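Local coordinates for FAD dependent oxidoreductase (Chelativorans sp. BNC1, PDB 6PXS), which probably oxidises iminodiacetate with a bound FAD cofactor, as a member of the DadA family of flavin-dependent oxidoreductases, at residues 59-64 against 337-342. Sequence-based numbering, arbitrary orientation.
Sequences LLYARG and LTVGPF. With FAD (flavin-adenine dinucleotide), chain E.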
loop_
_atom_site.group_PDB
_atom_site.type_symbol
_atom_site.label_atom_id
_atom_site.label_comp_id
_atom_site.label_asym_id
_atom_site.label_seq_id
_atom_site.Cartn_x
_atom_site.Cartn_y
_atom_site.Cartn_z
ATOM N N LEU A 59 -12.568 -23.602 -29.591
ATOM C CA LEU A 59 -12.332 -25.006 -29.268
ATOM C C LEU A 59 -11.654 -25.145 -27.912
ATOM O O LEU A 59 -12.065 -25.958 -27.076
ATOM C CB LEU A 59 -11.489 -25.659 -30.365
ATOM C CG LEU A 59 -11.061 -27.108 -30.126
ATOM C CD1 LEU A 59 -12.256 -27.976 -29.768
ATOM C CD2 LEU A 59 -10.354 -27.653 -31.357
ATOM N N LEU A 60 -10.613 -24.347 -27.672
ATOM C CA LEU A 60 -9.910 -24.402 -26.397
ATOM C C LEU A 60 -10.667 -23.672 -25.297
ATOM O O LEU A 60 -10.552 -24.041 -24.122
ATOM C CB LEU A 60 -8.512 -23.803 -26.548
ATOM C CG LEU A 60 -7.612 -24.490 -27.575
ATOM C CD1 LEU A 60 -6.317 -23.717 -27.754
ATOM C CD2 LEU A 60 -7.335 -25.924 -27.155
ATOM N N TYR A 61 -11.435 -22.642 -25.649
ATOM C CA TYR A 61 -12.174 -21.888 -24.642
ATOM C C TYR A 61 -13.212 -22.772 -23.959
ATOM O O TYR A 61 -13.227 -22.903 -22.731
ATOM C CB TYR A 61 -12.835 -20.671 -25.296
ATOM C CG TYR A 61 -13.322 -19.603 -24.338
ATOM C CD1 TYR A 61 -12.710 -19.398 -23.107
ATOM C CD2 TYR A 61 -14.399 -18.795 -24.672
ATOM C CE1 TYR A 61 -13.161 -18.417 -22.238
ATOM C CE2 TYR A 61 -14.853 -17.814 -23.813
ATOM C CZ TYR A 61 -14.234 -17.630 -22.600
ATOM O OH TYR A 61 -14.694 -16.651 -21.751
ATOM N N ALA A 62 -14.091 -23.393 -24.750
ATOM C CA ALA A 62 -15.097 -24.281 -24.179
ATOM C C ALA A 62 -14.469 -25.549 -23.619
ATOM O O ALA A 62 -14.975 -26.111 -22.640
ATOM C CB ALA A 62 -16.147 -24.634 -25.232
ATOM N N ARG A 63 -13.375 -26.015 -24.224
ATOM C CA ARG A 63 -12.690 -27.197 -23.714
ATOM C C ARG A 63 -12.019 -26.905 -22.378
ATOM O O ARG A 63 -12.120 -27.699 -21.436
ATOM C CB ARG A 63 -11.670 -27.685 -24.745
ATOM C CG ARG A 63 -10.909 -28.946 -24.361
ATOM C CD ARG A 63 -11.823 -30.157 -24.254
ATOM N NE ARG A 63 -11.063 -31.402 -24.161
ATOM C CZ ARG A 63 -10.413 -31.806 -23.072
ATOM N NH1 ARG A 63 -9.749 -32.955 -23.085
ATOM N NH2 ARG A 63 -10.416 -31.062 -21.974
ATOM N N GLY A 64 -11.336 -25.762 -22.273
ATOM C CA GLY A 64 -10.690 -25.392 -21.027
ATOM C C GLY A 64 -11.655 -25.093 -19.900
ATOM O O GLY A 64 -11.258 -25.138 -18.732
ATOM N N LEU A 337 -7.494 -17.341 -17.934
ATOM C CA LEU A 337 -7.906 -18.105 -16.762
ATOM C C LEU A 337 -8.804 -19.272 -17.153
ATOM O O LEU A 337 -8.835 -20.293 -16.458
ATOM C CB LEU A 337 -8.612 -17.192 -15.758
ATOM C CG LEU A 337 -7.797 -15.982 -15.286
ATOM C CD1 LEU A 337 -8.548 -15.227 -14.205
ATOM C CD2 LEU A 337 -6.418 -16.397 -14.787
ATOM N N THR A 338 -9.530 -19.148 -18.264
ATOM C CA THR A 338 -10.326 -20.264 -18.760
ATOM C C THR A 338 -9.477 -21.227 -19.583
ATOM O O THR A 338 -9.574 -22.447 -19.415
ATOM C CB THR A 338 -11.496 -19.745 -19.597
ATOM O OG1 THR A 338 -12.308 -18.870 -18.806
ATOM C CG2 THR A 338 -12.346 -20.899 -20.105
ATOM N N VAL A 339 -8.636 -20.691 -20.470
ATOM C CA VAL A 339 -7.847 -21.537 -21.359
ATOM C C VAL A 339 -6.567 -22.019 -20.683
ATOM O O VAL A 339 -6.123 -23.147 -20.927
ATOM C CB VAL A 339 -7.530 -20.774 -22.656
ATOM C CG1 VAL A 339 -6.629 -21.603 -23.560
ATOM C CG2 VAL A 339 -8.814 -20.392 -23.373
ATOM N N GLY A 340 -5.966 -21.190 -19.834
ATOM C CA GLY A 340 -4.664 -21.457 -19.266
ATOM C C GLY A 340 -4.495 -22.857 -18.709
ATOM O O GLY A 340 -3.637 -23.626 -19.156
ATOM N N PRO A 341 -5.307 -23.210 -17.707
ATOM C CA PRO A 341 -5.149 -24.534 -17.077
ATOM C C PRO A 341 -5.079 -25.683 -18.071
ATOM O O PRO A 341 -4.139 -26.485 -18.020
ATOM C CB PRO A 341 -6.383 -24.622 -16.169
ATOM C CG PRO A 341 -6.706 -23.201 -15.841
ATOM C CD PRO A 341 -6.377 -22.417 -17.080
ATOM N N PHE A 342 -6.049 -25.784 -18.982
ATOM C CA PHE A 342 -6.010 -26.860 -19.966
ATOM C C PHE A 342 -4.873 -26.657 -20.962
ATOM O O PHE A 342 -4.215 -27.624 -21.364
ATOM C CB PHE A 342 -7.349 -26.960 -20.694
ATOM C CG PHE A 342 -7.406 -28.071 -21.702
ATOM C CD1 PHE A 342 -7.282 -29.392 -21.303
ATOM C CD2 PHE A 342 -7.589 -27.798 -23.046
ATOM C CE1 PHE A 342 -7.334 -30.420 -22.227
ATOM C CE2 PHE A 342 -7.643 -28.823 -23.976
ATOM C CZ PHE A 342 -7.517 -30.135 -23.564
HETATM P PA FAD E . 1.407 -13.848 -17.003
HETATM O O1A FAD E . 1.679 -12.396 -17.127
HETATM O O2A FAD E . 0.428 -14.209 -15.882
HETATM O O5B FAD E . 2.728 -14.676 -16.828
HETATM C C5B FAD E . 3.991 -14.189 -17.326
HETATM C C4B FAD E . 5.044 -14.424 -16.275
HETATM O O4B FAD E . 6.330 -14.615 -16.911
HETATM C C3B FAD E . 5.225 -13.273 -15.284
HETATM O O3B FAD E . 5.425 -13.775 -13.968
HETATM C C2B FAD E . 6.474 -12.563 -15.813
HETATM O O2B FAD E . 7.172 -11.862 -14.791
HETATM C C1B FAD E . 7.277 -13.759 -16.311
HETATM N N9A FAD E . 8.303 -13.433 -17.296
HETATM C C8A FAD E . 8.132 -12.792 -18.494
HETATM N N7A FAD E . 9.241 -12.630 -19.176
HETATM C C5A FAD E . 10.210 -13.205 -18.366
HETATM C C6A FAD E . 11.601 -13.363 -18.516
HETATM N N6A FAD E . 12.288 -12.935 -19.579
HETATM N N1A FAD E . 12.272 -13.982 -17.520
HETATM C C2A FAD E . 11.595 -14.412 -16.452
HETATM N N3A FAD E . 10.286 -14.318 -16.205
HETATM C C4A FAD E . 9.646 -13.702 -17.205
HETATM N N1 FAD E . -9.087 -14.392 -18.277
HETATM C C2 FAD E . -10.217 -15.133 -18.087
HETATM O O2 FAD E . -10.312 -16.290 -18.510
HETATM N N3 FAD E . -11.290 -14.589 -17.401
HETATM C C4 FAD E . -11.347 -13.318 -16.866
HETATM O O4 FAD E . -12.357 -12.942 -16.277
HETATM C C4X FAD E . -10.142 -12.537 -17.076
HETATM N N5 FAD E . -10.109 -11.323 -16.604
HETATM C C5X FAD E . -8.959 -10.577 -16.802
HETATM C C6 FAD E . -8.909 -9.276 -16.302
HETATM C C7 FAD E . -7.776 -8.487 -16.471
HETATM C C7M FAD E . -7.759 -7.087 -15.917
HETATM C C8 FAD E . -6.668 -9.002 -17.161
HETATM C C8M FAD E . -5.428 -8.171 -17.363
HETATM C C9 FAD E . -6.716 -10.300 -17.661
HETATM C C9A FAD E . -7.848 -11.089 -17.488
HETATM N N10 FAD E . -7.924 -12.409 -17.980
HETATM C C10 FAD E . -9.061 -13.161 -17.795
HETATM C "C1'" FAD E . -6.798 -13.001 -18.721
HETATM C "C2'" FAD E . -5.777 -13.691 -17.819
HETATM O "O2'" FAD E . -5.579 -12.935 -16.625
HETATM C "C3'" FAD E . -4.448 -13.802 -18.567
HETATM O "O3'" FAD E . -4.701 -14.178 -19.916
HETATM C "C4'" FAD E . -3.465 -14.808 -17.967
HETATM O "O4'" FAD E . -3.216 -14.459 -16.606
HETATM C "C5'" FAD E . -2.166 -14.846 -18.744
HETATM O "O5'" FAD E . -1.243 -15.735 -18.083
HETATM P P FAD E . 0.243 -15.875 -18.580
HETATM O O1P FAD E . 0.237 -16.142 -20.089
HETATM O O2P FAD E . 1.014 -16.850 -17.766
HETATM O O3P FAD E . 0.813 -14.407 -18.362
#
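Arg63 crosses Phe342 with NH2 over one face of its ring, the guanidinium and ring planes 28° apart. Phe342 CZ sits 3.3 Å above the guanidinium plane, over its centre. Arg63 CG, anti to the backbone N, lies 3.3 Å from Phe342 CE2, and the chain bends at chi2 beyond it. Arg63 NH1 in addition makes a salt bridge to Glu357, so the charge has a partner beyond the aromatic ring. An alanine here would probably leave Glu357 without its salt-bridge mate and open a gap beside the Phe342 ring where NH2 and CG had been in contact. Leu60 CD2 approaches the same ring at its edge, 4.3 Å from Phe342 CE2.

Backbone closeness comes from a glycine, where the helices cross at 81° with axes 7.8 Å apart. Gly64 and Val339 bring their CA atoms within 4.8 Å, and a CB on Gly64 would run into Thr338 O. The helix 336-352 follows strand 326-330 in the Rossmann-type, FAD-binding part of the fold, and helix 55-76 packs across its beginning.

Apolar contacts fill the other end. Thr338 CG2 lies 3.4 Å from Tyr61 CE1, in an oblique approach to the ring, while Val339 CG2 meets Tyr61 CD1 at 4.0 Å. Trp57 stacks on the same tyrosine.

Polar bonds of Thr338 go to the flavin instead: its N donates to FAD O2 at 3.0 Å, and OG1, set beside the backbone N (chi1 -58°), gives a longer bond to that same oxygen.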